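Local coordinates for VWFA domain-containing protein (Alicyclobacillus acidocaldarius subsp. acidocaldarius, PDB 3RAG) that is of unknown function but has a von Willebrand factor A-type fold, with a sodium ion bound in this crystal, probably at a MIDAS-like metal site, at residues Gly68-Ile73 / His88-Met93; Asp131-His136 / Lys166-Pro171; Val174-Phe179 / Arg188-Phe193. All blocks are in the same frame, centred on the assembly; numbering follows the deposited sequence.

In the fold
From the N terminus, alternating strands and helices lead to the edge strand 71-74, and interaction 1 closes a short stretch that includes the start of helix 79-106. Helix 116-132 follows, and interaction 2 joins its end, and the start of strand 135-142, to the loop after helix 151-165. Interaction 3 then closes the 172-179/188-194 hairpin at the other edge of the sheet. The three loops run in series, without nesting or crossing. Interactions 1 and 2 touch through M91, whose SE lies near R168 and whose CE lies near L135; interaction 3 follows interaction 2 directly in the sequence, on neighbouring strands, without other touch between them. All three reach the same mixed sheet.

Interaction 1: Gly68-Ile73 / His88-Met93; sequences GGMCRI and HQTMQM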
loop_
_atom_site.group_PDB
_atom_site.type_symbol
_atom_site.label_atom_id
_atom_site.label_comp_id
_atom_site.label_asym_id
_atom_site.label_seq_id
_atom_site.Cartn_x
_atom_site.Cartn_y
_atom_site.Cartn_z
ATOM N N GLY A 68 -4.509 8.178 5.108
ATOM C CA GLY A 68 -4.117 7.728 6.432
ATOM C C GLY A 68 -2.800 6.974 6.459
ATOM O O GLY A 68 -2.550 6.189 7.381
ATOM N N GLY A 69 -1.944 7.214 5.466
ATOM C CA GLY A 69 -0.695 6.472 5.366
ATOM C C GLY A 69 0.551 7.354 5.366
ATOM O O GLY A 69 0.554 8.466 5.915
HETATM N N MSE A 70 1.620 6.845 4.761
HETATM C CA MSE A 70 2.926 7.510 4.802
HETATM C C MSE A 70 3.376 7.831 3.398
HETATM O O MSE A 70 3.028 7.113 2.462
HETATM C CB MSE A 70 3.979 6.564 5.433
HETATM C CG MSE A 70 3.885 6.409 6.943
HETATM SE SE MSE A 70 5.135 5.258 7.614
HETATM C CE MSE A 70 6.389 5.312 6.410
ATOM N N CYS A 71 4.163 8.892 3.259
ATOM C CA CYS A 71 4.830 9.195 1.996
ATOM C C CYS A 71 6.329 9.225 2.240
ATOM O O CYS A 71 6.803 9.891 3.180
ATOM C CB CYS A 71 4.369 10.555 1.444
ATOM S SG CYS A 71 5.305 11.085 -0.015
ATOM N N ARG A 72 7.080 8.515 1.403
ATOM C CA ARG A 72 8.536 8.606 1.446
ATOM C C ARG A 72 9.018 8.821 0.015
ATOM O O ARG A 72 8.383 8.362 -0.927
ATOM C CB ARG A 72 9.150 7.320 2.026
ATOM C CG ARG A 72 8.872 7.140 3.524
ATOM C CD ARG A 72 9.511 8.249 4.362
ATOM N NE ARG A 72 9.260 8.034 5.793
ATOM C CZ ARG A 72 8.230 8.538 6.475
ATOM N NH1 ARG A 72 8.100 8.283 7.777
ATOM N NH2 ARG A 72 7.330 9.304 5.874
ATOM N N ILE A 73 10.146 9.501 -0.118
ATOM C CA ILE A 73 10.693 9.885 -1.410
ATOM C C ILE A 73 12.127 9.357 -1.465
ATOM O O ILE A 73 12.952 9.732 -0.649
ATOM C CB ILE A 73 10.630 11.413 -1.582
ATOM C CG1 ILE A 73 9.156 11.866 -1.570
ATOM C CG2 ILE A 73 11.314 11.841 -2.892
ATOM C CD1 ILE A 73 8.968 13.390 -1.427
ATOM N N HIS A 88 5.163 -2.301 7.114
ATOM C CA HIS A 88 5.187 -2.700 8.529
ATOM C C HIS A 88 4.851 -1.580 9.520
ATOM O O HIS A 88 4.076 -1.785 10.471
ATOM C CB HIS A 88 6.511 -3.399 8.875
ATOM C CG HIS A 88 6.597 -4.796 8.340
ATOM N ND1 HIS A 88 5.844 -5.835 8.848
ATOM C CD2 HIS A 88 7.330 -5.323 7.330
ATOM C CE1 HIS A 88 6.114 -6.942 8.180
ATOM N NE2 HIS A 88 7.014 -6.660 7.254
ATOM N N GLN A 89 5.399 -0.386 9.310
ATOM C CA GLN A 89 5.135 0.675 10.258
ATOM C C GLN A 89 3.668 1.119 10.251
ATOM O O GLN A 89 3.093 1.354 11.306
ATOM C CB GLN A 89 6.110 1.839 10.043
ATOM C CG GLN A 89 5.998 2.951 11.020
ATOM C CD GLN A 89 7.136 3.952 10.859
ATOM O OE1 GLN A 89 8.190 3.624 10.297
ATOM N NE2 GLN A 89 6.927 5.175 11.345
ATOM N N THR A 90 3.049 1.231 9.073
ATOM C CA THR A 90 1.634 1.607 9.028
ATOM C C THR A 90 0.717 0.463 9.524
ATOM O O THR A 90 -0.287 0.731 10.185
ATOM C CB THR A 90 1.178 2.108 7.594
ATOM O OG1 THR A 90 1.456 1.099 6.607
ATOM C CG2 THR A 90 1.901 3.411 7.209
HETATM N N MSE A 91 1.069 -0.793 9.231
HETATM C CA MSE A 91 0.331 -1.947 9.790
HETATM C C MSE A 91 0.395 -1.892 11.321
HETATM O O MSE A 91 -0.617 -2.028 12.020
HETATM C CB MSE A 91 0.872 -3.299 9.235
HETATM C CG MSE A 91 0.259 -4.602 9.854
HETATM SE SE MSE A 91 0.375 -6.111 8.801
HETATM C CE MSE A 91 1.596 -5.442 7.657
ATOM N N GLN A 92 1.579 -1.623 11.843
ATOM C CA GLN A 92 1.737 -1.518 13.295
ATOM C C GLN A 92 0.863 -0.410 13.888
ATOM O O GLN A 92 0.170 -0.632 14.869
ATOM C CB GLN A 92 3.194 -1.301 13.688
ATOM C CG GLN A 92 3.363 -1.204 15.209
ATOM C CD GLN A 92 4.788 -0.934 15.649
ATOM O OE1 GLN A 92 5.595 -0.373 14.906
ATOM N NE2 GLN A 92 5.103 -1.332 16.875
HETATM N N MSE A 93 0.886 0.783 13.293
HETATM C CA MSE A 93 0.044 1.870 13.786
HETATM C C MSE A 93 -1.455 1.553 13.735
HETATM O O MSE A 93 -2.204 1.863 14.674
HETATM C CB MSE A 93 0.369 3.193 13.054
HETATM C CG MSE A 93 1.708 3.796 13.508
HETATM SE SE MSE A 93 2.209 5.349 12.693
HETATM C CE MSE A 93 2.575 4.802 11.043
#
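M70, at the entry to edge strand 71-74 of the von Willebrand factor A-type sheet, packs on T90 and Q89 of the long helix 79-106, a contact between the sheet edge and the helix over it. The methionines are modelled as selenomethionine. CG of M70 lies 3.6 Å from T90 CG2, and SE of M70 is 3.7 Å from the same methyl, so two successive atoms of the chain rest on one carbon. With chi1 at -75°, CG of M70 stands anti to the carbonyl carbon and beside the backbone N, from where it meets T90 CG2. Further out, SE of M70 meets Q89 CD at 4.0 Å, the two side chains crossing at about a right angle. M93, one helical turn beyond Q89, adds a looser apolar touch, its CE 4.3 Å from M70 SE. The chain of M70 then bends at chi3 (24°), and its CE sits over the centre of the R72 guanidinium face, 3.6 Å above the plane. That guanidinium also donates a hydrogen bond from R72 NH2 to C71 O at 2.8 Å, which lies close to the guanidinium plane but comes from above the carbonyl plane. On the helix, T90 turns its methyl to M70, while OG1 is satisfied by hydrogen bonds with M86 O, within the helix, and with N42 OD1 of strand 40-46. Two residues before M70, G68, with positive phi, is the C-prime residue of a Schellman motif that ends helix 58-66. A parallel edge strand packed against a helix is the arrangement found in the Rossmann-like alpha/beta fold of VWA domains.

Interaction 2: Asp131-His136 / Lys166-Pro171; sequences DEVALH and KVRSGP
D131 and S169 meet where helix 116-132 runs out, tying the helix end, in this VWA-type fold, to the loop that leads into strand 172-179. Hydrogen bonds carry most of the contact. The D131 carboxylate takes two from S169: OG gives one to OD2 at 2.6 Å on the syn side, and S169 N gives one to OD1 at 3.0 Å from above the carboxylate plane. A water donates a further one to OD1 and bridges it to V167 O. Beside them, G170 N donates to D131 O at 2.8 Å, and G170 CA packs 3.4 Å from E132 O and 3.6 Å from V133 O. Just ahead of strand 172-179, P171 O accepts from L135 N at 2.9 Å, leading into the parallel pairing of 135-142 with 172-179. R168 NH2 reaches V133 O at 2.6 Å, nearly along the C=O axis, and NH1 adds a weak bond to the same oxygen; NH1 also bonds to E130 O in the helix.

The faces of the R168 guanidinium are covered as well, D131 O lying over one and L135 CB over the opposite one.

Apolar contact is slight: A134 CB touches P171 CG at 3.6 Å.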
loop_
_atom_site.group_PDB
_atom_site.type_symbol
_atom_site.label_atom_id
_atom_site.label_comp_id
_atom_site.label_asym_id
_atom_site.label_seq_id
_atom_site.Cartn_x
_atom_site.Cartn_y
_atom_site.Cartn_z
ATOM N N ASP A 131 2.109 -10.083 12.892
ATOM C CA ASP A 131 2.551 -11.303 12.223
ATOM C C ASP A 131 1.408 -12.159 11.695
ATOM O O ASP A 131 1.562 -12.857 10.682
ATOM C CB ASP A 131 3.416 -12.152 13.175
ATOM C CG ASP A 131 3.867 -13.461 12.540
ATOM O OD1 ASP A 131 4.625 -13.411 11.546
ATOM O OD2 ASP A 131 3.465 -14.537 13.030
ATOM N N GLU A 132 0.269 -12.116 12.383
ATOM C CA GLU A 132 -0.790 -13.120 12.201
ATOM C C GLU A 132 -2.037 -12.694 11.443
ATOM O O GLU A 132 -2.740 -13.548 10.901
ATOM C CB GLU A 132 -1.196 -13.718 13.564
ATOM C CG GLU A 132 -0.116 -14.530 14.176
ATOM C CD GLU A 132 -0.510 -15.102 15.534
ATOM O OE1 GLU A 132 -1.668 -14.886 15.956
ATOM O OE2 GLU A 132 0.343 -15.756 16.165
ATOM N N VAL A 133 -2.326 -11.398 11.381
ATOM C CA VAL A 133 -3.515 -10.978 10.637
ATOM C C VAL A 133 -3.312 -11.206 9.141
ATOM O O VAL A 133 -2.180 -11.283 8.658
ATOM C CB VAL A 133 -3.914 -9.479 10.892
ATOM C CG1 VAL A 133 -4.154 -9.207 12.395
ATOM C CG2 VAL A 133 -2.875 -8.488 10.308
ATOM N N ALA A 134 -4.414 -11.324 8.413
ATOM C CA ALA A 134 -4.351 -11.340 6.962
ATOM C C ALA A 134 -3.905 -9.951 6.496
ATOM O O ALA A 134 -4.232 -8.944 7.123
ATOM C CB ALA A 134 -5.718 -11.735 6.351
ATOM N N LEU A 135 -3.133 -9.910 5.415
ATOM C CA LEU A 135 -2.688 -8.649 4.846
ATOM C C LEU A 135 -3.147 -8.634 3.408
ATOM O O LEU A 135 -2.764 -9.511 2.620
ATOM C CB LEU A 135 -1.162 -8.545 4.905
ATOM C CG LEU A 135 -0.536 -7.384 4.120
ATOM C CD1 LEU A 135 -1.156 -6.061 4.554
ATOM C CD2 LEU A 135 0.970 -7.383 4.312
ATOM N N HIS A 136 -3.990 -7.666 3.061
ATOM C CA HIS A 136 -4.449 -7.543 1.671
ATOM C C HIS A 136 -3.829 -6.265 1.125
ATOM O O HIS A 136 -4.027 -5.210 1.689
ATOM C CB HIS A 136 -5.967 -7.423 1.590
ATOM C CG HIS A 136 -6.690 -8.636 2.071
ATOM N ND1 HIS A 136 -8.059 -8.660 2.243
ATOM C CD2 HIS A 136 -6.242 -9.865 2.411
ATOM C CE1 HIS A 136 -8.421 -9.856 2.673
ATOM N NE2 HIS A 136 -7.338 -10.608 2.779
ATOM N N LYS A 166 5.888 -12.694 2.864
ATOM C CA LYS A 166 5.457 -14.082 2.925
ATOM C C LYS A 166 6.011 -14.789 4.170
ATOM O O LYS A 166 5.527 -15.842 4.548
ATOM C CB LYS A 166 5.871 -14.831 1.649
ATOM C CG LYS A 166 4.929 -15.963 1.250
ATOM C CD LYS A 166 5.159 -16.453 -0.196
ATOM C CE LYS A 166 6.538 -17.084 -0.367
ATOM N NZ LYS A 166 6.679 -17.839 -1.655
ATOM N N VAL A 167 7.043 -14.210 4.765
ATOM C CA VAL A 167 7.648 -14.732 5.980
ATOM C C VAL A 167 6.648 -14.729 7.152
ATOM O O VAL A 167 6.700 -15.600 8.016
ATOM C CB VAL A 167 8.895 -13.886 6.356
ATOM C CG1 VAL A 167 9.440 -14.278 7.711
ATOM C CG2 VAL A 167 9.969 -14.034 5.278
ATOM N N ARG A 168 5.747 -13.744 7.166
ATOM C CA ARG A 168 4.711 -13.624 8.199
ATOM C C ARG A 168 3.879 -14.892 8.304
ATOM O O ARG A 168 3.704 -15.600 7.316
ATOM C CB ARG A 168 3.753 -12.461 7.863
ATOM C CG ARG A 168 4.361 -11.051 7.865
ATOM C CD ARG A 168 3.233 -9.988 7.739
ATOM N NE ARG A 168 2.055 -10.602 7.124
ATOM C CZ ARG A 168 0.842 -10.620 7.665
ATOM N NH1 ARG A 168 0.596 -10.030 8.839
ATOM N NH2 ARG A 168 -0.126 -11.228 7.027
ATOM N N SER A 169 3.338 -15.169 9.491
ATOM C CA SER A 169 2.441 -16.298 9.666
ATOM C C SER A 169 1.148 -16.072 8.930
ATOM O O SER A 169 0.582 -16.997 8.367
ATOM C CB SER A 169 2.106 -16.519 11.155
ATOM O OG SER A 169 3.281 -16.809 11.874
ATOM N N GLY A 170 0.662 -14.839 8.949
ATOM C CA GLY A 170 -0.671 -14.581 8.442
ATOM C C GLY A 170 -0.723 -14.615 6.929
ATOM O O GLY A 170 0.293 -14.467 6.260
ATOM N N PRO A 171 -1.921 -14.794 6.378
ATOM C CA PRO A 171 -2.017 -14.899 4.919
ATOM C C PRO A 171 -1.700 -13.581 4.221
ATOM O O PRO A 171 -2.014 -12.504 4.746
ATOM C CB PRO A 171 -3.478 -15.291 4.677
ATOM C CG PRO A 171 -4.207 -14.937 5.929
ATOM C CD PRO A 171 -3.213 -14.999 7.060
HETATM O O HOH W 1 6.731 -15.379 11.108
#

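Interaction 3: Val174-Phe179 / Arg188-Phe193; sequences VSVIAF and RLVQPF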
loop_
_atom_site.group_PDB
_atom_site.type_symbol
_atom_site.label_atom_id
_atom_site.label_comp_id
_atom_site.label_asym_id
_atom_site.label_seq_id
_atom_site.Cartn_x
_atom_site.Cartn_y
_atom_site.Cartn_z
ATOM N N VAL A 174 -1.726 -10.358 -2.437
ATOM C CA VAL A 174 -1.201 -9.183 -3.140
ATOM C C VAL A 174 -1.718 -9.157 -4.567
ATOM O O VAL A 174 -1.692 -10.171 -5.294
ATOM C CB VAL A 174 0.356 -9.149 -3.113
ATOM C CG1 VAL A 174 0.925 -10.391 -3.780
ATOM C CG2 VAL A 174 0.900 -7.888 -3.787
ATOM N N SER A 175 -2.187 -7.985 -4.985
ATOM C CA SER A 175 -2.581 -7.781 -6.380
ATOM C C SER A 175 -1.737 -6.625 -6.901
ATOM O O SER A 175 -1.289 -5.773 -6.119
ATOM C CB SER A 175 -4.067 -7.413 -6.443
ATOM O OG SER A 175 -4.452 -7.067 -7.763
ATOM N N VAL A 176 -1.503 -6.590 -8.210
ATOM C CA VAL A 176 -0.713 -5.508 -8.773
ATOM C C VAL A 176 -1.498 -4.873 -9.912
ATOM O O VAL A 176 -2.100 -5.568 -10.751
ATOM C CB VAL A 176 0.643 -6.041 -9.324
ATOM C CG1 VAL A 176 1.442 -4.919 -10.001
ATOM C CG2 VAL A 176 1.448 -6.758 -8.211
ATOM N N ILE A 177 -1.535 -3.548 -9.919
ATOM C CA ILE A 177 -2.064 -2.865 -11.074
ATOM C C ILE A 177 -1.076 -1.844 -11.576
ATOM O O ILE A 177 -0.221 -1.361 -10.826
ATOM C CB ILE A 177 -3.423 -2.197 -10.809
ATOM C CG1 ILE A 177 -3.300 -1.084 -9.815
ATOM C CG2 ILE A 177 -4.445 -3.188 -10.281
ATOM C CD1 ILE A 177 -4.684 -0.548 -9.426
ATOM N N ALA A 178 -1.184 -1.543 -12.862
ATOM C CA ALA A 178 -0.382 -0.523 -13.514
ATOM C C ALA A 178 -1.291 0.622 -13.959
ATOM O O ALA A 178 -2.447 0.409 -14.304
ATOM C CB ALA A 178 0.306 -1.107 -14.743
ATOM N N PHE A 179 -0.752 1.835 -13.953
ATOM C CA PHE A 179 -1.461 2.988 -14.465
ATOM C C PHE A 179 -0.470 3.847 -15.232
ATOM O O PHE A 179 0.603 4.164 -14.729
ATOM C CB PHE A 179 -2.172 3.788 -13.344
ATOM C CG PHE A 179 -1.252 4.373 -12.289
ATOM C CD1 PHE A 179 -0.932 5.726 -12.319
ATOM C CD2 PHE A 179 -0.736 3.587 -11.261
ATOM C CE1 PHE A 179 -0.114 6.289 -11.354
ATOM C CE2 PHE A 179 0.100 4.150 -10.254
ATOM C CZ PHE A 179 0.406 5.500 -10.303
ATOM N N ARG A 188 -4.380 -1.178 -15.684
ATOM C CA ARG A 188 -4.263 -2.545 -16.167
ATOM C C ARG A 188 -4.106 -3.446 -14.956
ATOM O O ARG A 188 -3.264 -3.194 -14.097
ATOM C CB ARG A 188 -3.026 -2.653 -17.052
ATOM C CG ARG A 188 -2.814 -3.997 -17.703
ATOM C CD ARG A 188 -1.335 -4.135 -18.117
ATOM N NE ARG A 188 -0.808 -2.939 -18.789
ATOM C CZ ARG A 188 -0.265 -2.957 -20.008
ATOM N NH1 ARG A 188 0.180 -1.835 -20.561
ATOM N NH2 ARG A 188 -0.163 -4.104 -20.679
ATOM N N LEU A 189 -4.921 -4.492 -14.860
ATOM C CA LEU A 189 -4.712 -5.454 -13.791
ATOM C C LEU A 189 -3.536 -6.341 -14.180
ATOM O O LEU A 189 -3.618 -7.108 -15.142
ATOM C CB LEU A 189 -5.963 -6.302 -13.580
ATOM C CG LEU A 189 -5.834 -7.360 -12.470
ATOM C CD1 LEU A 189 -5.756 -6.697 -11.111
ATOM C CD2 LEU A 189 -7.005 -8.343 -12.536
ATOM N N VAL A 190 -2.440 -6.247 -13.440
ATOM C CA VAL A 190 -1.248 -7.040 -13.747
ATOM C C VAL A 190 -1.375 -8.467 -13.197
ATOM O O VAL A 190 -1.059 -9.457 -13.891
ATOM C CB VAL A 190 0.040 -6.347 -13.216
ATOM C CG1 VAL A 190 1.274 -7.193 -13.526
ATOM C CG2 VAL A 190 0.175 -4.986 -13.857
ATOM N N GLN A 191 -1.829 -8.577 -11.953
ATOM C CA GLN A 191 -2.194 -9.883 -11.432
ATOM C C GLN A 191 -3.317 -9.726 -10.438
ATOM O O GLN A 191 -3.397 -8.720 -9.745
ATOM C CB GLN A 191 -1.006 -10.549 -10.760
ATOM C CG GLN A 191 -0.584 -9.873 -9.428
ATOM C CD GLN A 191 0.410 -10.729 -8.664
ATOM O OE1 GLN A 191 0.179 -11.117 -7.500
ATOM N NE2 GLN A 191 1.518 -11.048 -9.315
ATOM N N PRO A 192 -4.198 -10.721 -10.381
ATOM C CA PRO A 192 -5.233 -10.744 -9.350
ATOM C C PRO A 192 -4.582 -11.090 -8.026
ATOM O O PRO A 192 -3.401 -11.431 -8.011
ATOM C CB PRO A 192 -6.167 -11.876 -9.804
ATOM C CG PRO A 192 -5.339 -12.729 -10.706
ATOM C CD PRO A 192 -4.347 -11.807 -11.366
ATOM N N PHE A 193 -5.333 -11.010 -6.931
ATOM C CA PHE A 193 -4.782 -11.384 -5.623
ATOM C C PHE A 193 -4.172 -12.775 -5.574
ATOM O O PHE A 193 -4.779 -13.756 -6.022
ATOM C CB PHE A 193 -5.840 -11.262 -4.532
ATOM C CG PHE A 193 -6.181 -9.843 -4.192
ATOM C CD1 PHE A 193 -5.315 -9.077 -3.441
ATOM C CD2 PHE A 193 -7.355 -9.266 -4.654
ATOM C CE1 PHE A 193 -5.622 -7.762 -3.121
ATOM C CE2 PHE A 193 -7.664 -7.948 -4.330
ATOM C CZ PHE A 193 -6.800 -7.209 -3.558
#
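V176 O is gripped by two backbone N-H groups at once, V190 N at 2.8 Å and Q191 N at 3.3 Å. V190 and Q191 therefore both face V176, a classic beta bulge that shifts the register of this antiparallel hairpin by one residue. Q191 O is likewise shared: S175 OG donates to it at 2.8 Å, in the carbonyl plane, and V176 N at 3.2 Å. With chi1 at 174°, S175 OG is anti to its own backbone N, which sets it in reach of that carbonyl and also beside L189 CD1. Beyond the bulge the pairing is regular again, and A178 and R188 form a hydrogen-bonded pair, with both N-H groups bonded to the partner's carbonyl oxygen. The axes of 174-179 and 188-192 run at 164°, nearly antiparallel.

Side chains meet on both faces. V176 CG1 lies 3.8 Å from V190 CB, the two valines crossing obliquely, and V190 CG2 reaches on to A178 CB. On the other face I177 CG2 meets L189 CD1 at 3.8 Å, these side chains at about a right angle. Near the corner at F193, S175 CB sits over the centre of the F193 ring, a CH-pi contact 3.7 Å from the centroid and 14° off the ring normal.

Strand 188-194 forms one edge of the sheet, while strand 172-179 also pairs with strand 135-142 on its other side. L202 of helix 199-205 covers V176 and V190, and R188 forms a salt bridge with E205 of that helix. Against S175 and I177 lies L224 of helix 214-232, whose H228 stacks on the F193 ring.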